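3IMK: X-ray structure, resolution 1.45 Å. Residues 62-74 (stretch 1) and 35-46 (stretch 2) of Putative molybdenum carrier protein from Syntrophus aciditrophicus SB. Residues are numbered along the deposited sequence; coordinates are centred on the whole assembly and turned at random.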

# COMPACT_ATOMS: atom_id res chain seq x y z
N ASP A 62 -17.35 -6.09 3.27
CA ASP A 62 -16.31 -6.82 4.01
C ASP A 62 -14.88 -6.29 3.79
O ASP A 62 -14.38 -6.20 2.66
CB ASP A 62 -16.34 -8.30 3.66
CG ASP A 62 -15.50 -9.13 4.58
OD1 ASP A 62 -15.85 -9.24 5.78
OD2 ASP A 62 -14.50 -9.68 4.10
N TYR A 63 -14.22 -5.98 4.89
CA TYR A 63 -12.82 -5.58 4.80
C TYR A 63 -11.89 -6.64 4.19
O TYR A 63 -11.09 -6.32 3.31
CB TYR A 63 -12.28 -5.17 6.18
CG TYR A 63 -12.57 -3.77 6.66
CD1 TYR A 63 -12.68 -2.68 5.78
CD2 TYR A 63 -12.57 -3.50 8.03
CE1 TYR A 63 -12.87 -1.37 6.27
CE2 TYR A 63 -12.81 -2.21 8.52
CZ TYR A 63 -12.91 -1.14 7.62
OH TYR A 63 -13.08 0.15 8.08
N SER A 64 -11.95 -7.86 4.68
CA SER A 64 -11.04 -8.90 4.22
C SER A 64 -11.12 -9.10 2.69
O SER A 64 -10.07 -9.29 2.03
CB SER A 64 -11.28 -10.19 4.97
OG SER A 64 -10.88 -10.02 6.33
N LYS A 65 -12.32 -9.06 2.13
CA LYS A 65 -12.52 -9.31 0.71
C LYS A 65 -11.87 -8.20 -0.12
O LYS A 65 -11.32 -8.46 -1.22
CB LYS A 65 -13.99 -9.54 0.38
CG LYS A 65 -14.46 -10.84 0.93
CD LYS A 65 -15.95 -11.02 0.81
CE LYS A 65 -16.38 -12.35 1.49
NZ LYS A 65 -17.88 -12.52 1.51
N ARG A 66 -11.97 -6.93 0.32
CA ARG A 66 -11.31 -5.86 -0.46
C ARG A 66 -9.78 -5.95 -0.33
O ARG A 66 -9.07 -5.68 -1.29
CB ARG A 66 -11.87 -4.44 -0.16
CG ARG A 66 -11.51 -3.80 1.16
CD ARG A 66 -10.15 -3.02 1.13
NE ARG A 66 -10.12 -2.00 2.20
CZ ARG A 66 -9.96 -2.24 3.49
NH1 ARG A 66 -9.72 -3.45 3.95
NH2 ARG A 66 -9.98 -1.22 4.36
N THR A 67 -9.27 -6.31 0.84
CA THR A 67 -7.81 -6.51 1.01
C THR A 67 -7.31 -7.60 0.09
O THR A 67 -6.32 -7.40 -0.60
CB THR A 67 -7.56 -6.82 2.50
OG1 THR A 67 -7.97 -5.67 3.25
CG2 THR A 67 -6.14 -7.20 2.79
N GLU A 68 -8.05 -8.69 0.02
CA GLU A 68 -7.68 -9.79 -0.87
C GLU A 68 -7.64 -9.33 -2.33
O GLU A 68 -6.73 -9.69 -3.07
CB GLU A 68 -8.68 -10.95 -0.71
CG GLU A 68 -8.36 -12.21 -1.55
CD GLU A 68 -9.43 -13.28 -1.41
OE1 GLU A 68 -10.64 -12.96 -1.27
OE2 GLU A 68 -9.06 -14.47 -1.37
N LYS A 69 -8.67 -8.57 -2.74
CA LYS A 69 -8.81 -8.09 -4.14
C LYS A 69 -7.62 -7.18 -4.53
O LYS A 69 -7.10 -7.30 -5.65
CB LYS A 69 -10.18 -7.37 -4.35
CG LYS A 69 -10.51 -7.08 -5.83
CD LYS A 69 -11.04 -8.33 -6.50
CE LYS A 69 -11.42 -8.05 -7.95
NZ LYS A 69 -12.00 -9.29 -8.63
N ASN A 70 -7.19 -6.30 -3.62
CA ASN A 70 -6.03 -5.44 -3.96
C ASN A 70 -4.74 -6.24 -4.13
O ASN A 70 -3.93 -5.93 -4.98
CB ASN A 70 -5.89 -4.30 -2.98
CG ASN A 70 -7.02 -3.31 -3.09
OD1 ASN A 70 -7.46 -2.99 -4.21
ND2 ASN A 70 -7.54 -2.85 -1.95
N VAL A 71 -4.57 -7.30 -3.36
CA VAL A 71 -3.42 -8.22 -3.54
C VAL A 71 -3.47 -8.90 -4.90
O VAL A 71 -2.43 -9.04 -5.57
CB VAL A 71 -3.33 -9.26 -2.37
CG1 VAL A 71 -2.31 -10.40 -2.65
CG2 VAL A 71 -2.99 -8.58 -1.03
N LEU A 72 -4.66 -9.31 -5.30
CA LEU A 72 -4.82 -10.06 -6.54
C LEU A 72 -4.73 -9.16 -7.76
O LEU A 72 -4.27 -9.61 -8.83
CB LEU A 72 -6.15 -10.81 -6.56
CG LEU A 72 -6.20 -12.05 -5.70
CD1 LEU A 72 -7.65 -12.54 -5.49
CD2 LEU A 72 -5.35 -13.16 -6.31
N ASP A 73 -5.17 -7.90 -7.65
CA ASP A 73 -5.27 -7.03 -8.80
C ASP A 73 -4.08 -6.03 -8.88
O ASP A 73 -4.28 -4.86 -9.27
CB ASP A 73 -6.60 -6.27 -8.69
CG ASP A 73 -7.15 -5.78 -10.02
OD1 ASP A 73 -6.64 -6.16 -11.09
OD2 ASP A 73 -8.13 -4.97 -9.99
N SER A 74 -2.89 -6.50 -8.52
CA SER A 74 -1.65 -5.72 -8.63
C SER A 74 -0.51 -6.64 -8.91
O SER A 74 -0.65 -7.88 -8.86
CB SER A 74 -1.39 -4.95 -7.33
OG SER A 74 -1.39 -5.79 -6.18
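Stretch 2 (35-46) GGWVPKGRLAEG

Asn70 pairs with the backbone of Trp37 as a neighboring strand would: its OD1 accepts from Trp37 N at 2.9 Å, and its ND2 donates to Trp37 O at 3.1 Å. One side-chain amide thus satisfies both polar backbone groups of a residue in the short strand 37-38. Stretch 2 is extended through Pro39 and Lys40, turns at Gly41 and Arg42, where Arg42 N donates to Pro39 O at 2.8 Å, and is extended again from Leu43 to Glu45. It runs against the order of the helix 63-72, so that Trp37 meets Lys69, Asn70 and Asp73 toward the C-terminal end, while Leu43 to Glu45 reach Tyr63 in the first turn. The backbones come closest at Arg66 and Trp37, with CA atoms 5.6 Å apart.

The Trp37 side chain, in the m rotamer with chi2 at 98°, points toward the helix and contributes the largest buried area. Lys69 CG sits over one face of the indole, 3.3 Å from Trp37 CD1, while at the ring edge Trp37 NE1 donates to Asp73 OD2 at 2.9 Å, just past the helix end.

Toward the N terminus of the helix, Arg66 CD packs 3.4 Å from Trp37 O and Arg66 CG 3.8 Å from Pro39 CD. Tyr63 CD1 meets Pro39 CG at 3.7 Å, and Tyr63 OH lies 3.5 Å from Ala44 CA. A water bridges Arg66 NH2 and Leu43 O, 2.8 Å from each atom.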

# COMPACT_ATOMS: atom_id res chain seq x y z
N GLY A 35 -5.67 3.79 -7.98
CA GLY A 35 -6.96 3.17 -7.86
C GLY A 35 -7.01 2.33 -6.60
O GLY A 35 -6.23 2.51 -5.68
N GLY A 36 -7.94 1.37 -6.60
CA GLY A 36 -8.03 0.44 -5.49
C GLY A 36 -9.46 0.03 -5.22
O GLY A 36 -10.42 0.77 -5.48
N TRP A 37 -9.59 -1.13 -4.64
CA TRP A 37 -10.87 -1.67 -4.22
C TRP A 37 -11.14 -1.30 -2.78
O TRP A 37 -10.31 -1.47 -1.91
CB TRP A 37 -10.83 -3.18 -4.35
CG TRP A 37 -10.72 -3.60 -5.78
CD1 TRP A 37 -9.57 -3.94 -6.46
CD2 TRP A 37 -11.79 -3.70 -6.74
NE1 TRP A 37 -9.86 -4.29 -7.79
CE2 TRP A 37 -11.22 -4.16 -7.97
CE3 TRP A 37 -13.16 -3.53 -6.65
CZ2 TRP A 37 -12.00 -4.40 -9.10
CZ3 TRP A 37 -13.93 -3.73 -7.79
CH2 TRP A 37 -13.35 -4.15 -8.99
N VAL A 38 -12.35 -0.81 -2.53
CA VAL A 38 -12.84 -0.44 -1.22
C VAL A 38 -14.09 -1.26 -0.91
O VAL A 38 -14.73 -1.79 -1.83
CB VAL A 38 -13.12 1.11 -1.15
CG1 VAL A 38 -11.82 1.89 -1.36
CG2 VAL A 38 -14.20 1.56 -2.11
N PRO A 39 -14.49 -1.34 0.37
CA PRO A 39 -15.77 -2.03 0.65
C PRO A 39 -16.95 -1.36 -0.04
O PRO A 39 -16.91 -0.17 -0.26
CB PRO A 39 -15.90 -1.90 2.18
CG PRO A 39 -14.48 -1.64 2.67
CD PRO A 39 -13.88 -0.80 1.59
N LYS A 40 -18.02 -2.11 -0.28
CA LYS A 40 -19.28 -1.49 -0.64
C LYS A 40 -19.56 -0.34 0.33
O LYS A 40 -19.36 -0.48 1.53
CB LYS A 40 -20.41 -2.51 -0.62
CG LYS A 40 -21.70 -1.98 -1.17
CD LYS A 40 -22.82 -3.01 -1.03
CE LYS A 40 -23.32 -3.21 0.42
NZ LYS A 40 -24.57 -4.05 0.45
N GLY A 41 -19.99 0.80 -0.19
CA GLY A 41 -20.25 1.99 0.63
C GLY A 41 -19.02 2.82 0.95
O GLY A 41 -19.10 3.83 1.61
N ARG A 42 -17.87 2.41 0.41
CA ARG A 42 -16.61 3.11 0.63
C ARG A 42 -16.25 3.20 2.12
O ARG A 42 -15.70 4.19 2.61
CB ARG A 42 -16.59 4.52 -0.03
CG ARG A 42 -17.09 4.59 -1.43
CD ARG A 42 -17.23 6.05 -1.85
NE ARG A 42 -15.97 6.78 -1.91
CZ ARG A 42 -15.18 6.81 -2.99
NH1 ARG A 42 -15.44 6.08 -4.06
NH2 ARG A 42 -14.09 7.56 -2.98
N LEU A 43 -16.53 2.13 2.86
CA LEU A 43 -16.34 2.18 4.30
C LEU A 43 -14.88 2.26 4.70
O LEU A 43 -14.01 1.59 4.09
CB LEU A 43 -17.01 1.01 5.00
CG LEU A 43 -18.48 0.82 4.66
CD1 LEU A 43 -19.05 -0.43 5.44
CD2 LEU A 43 -19.33 2.06 4.96
N ALA A 44 -14.62 3.01 5.78
CA ALA A 44 -13.28 3.16 6.33
C ALA A 44 -13.42 3.69 7.76
O ALA A 44 -14.46 4.24 8.15
CB ALA A 44 -12.43 4.10 5.47
N GLU A 45 -12.36 3.55 8.53
CA GLU A 45 -12.25 4.28 9.78
C GLU A 45 -12.33 5.77 9.49
O GLU A 45 -11.72 6.24 8.51
CB GLU A 45 -10.92 3.97 10.43
CG GLU A 45 -10.67 4.73 11.70
CD GLU A 45 -9.31 4.42 12.29
OE1 GLU A 45 -8.30 4.85 11.71
OE2 GLU A 45 -9.28 3.77 13.35
N GLY A 46 -13.12 6.51 10.28
CA GLY A 46 -13.26 7.96 10.01
C GLY A 46 -14.27 8.34 8.94
O GLY A 46 -14.42 9.55 8.65
O HOH W 1 -11.27 1.17 3.59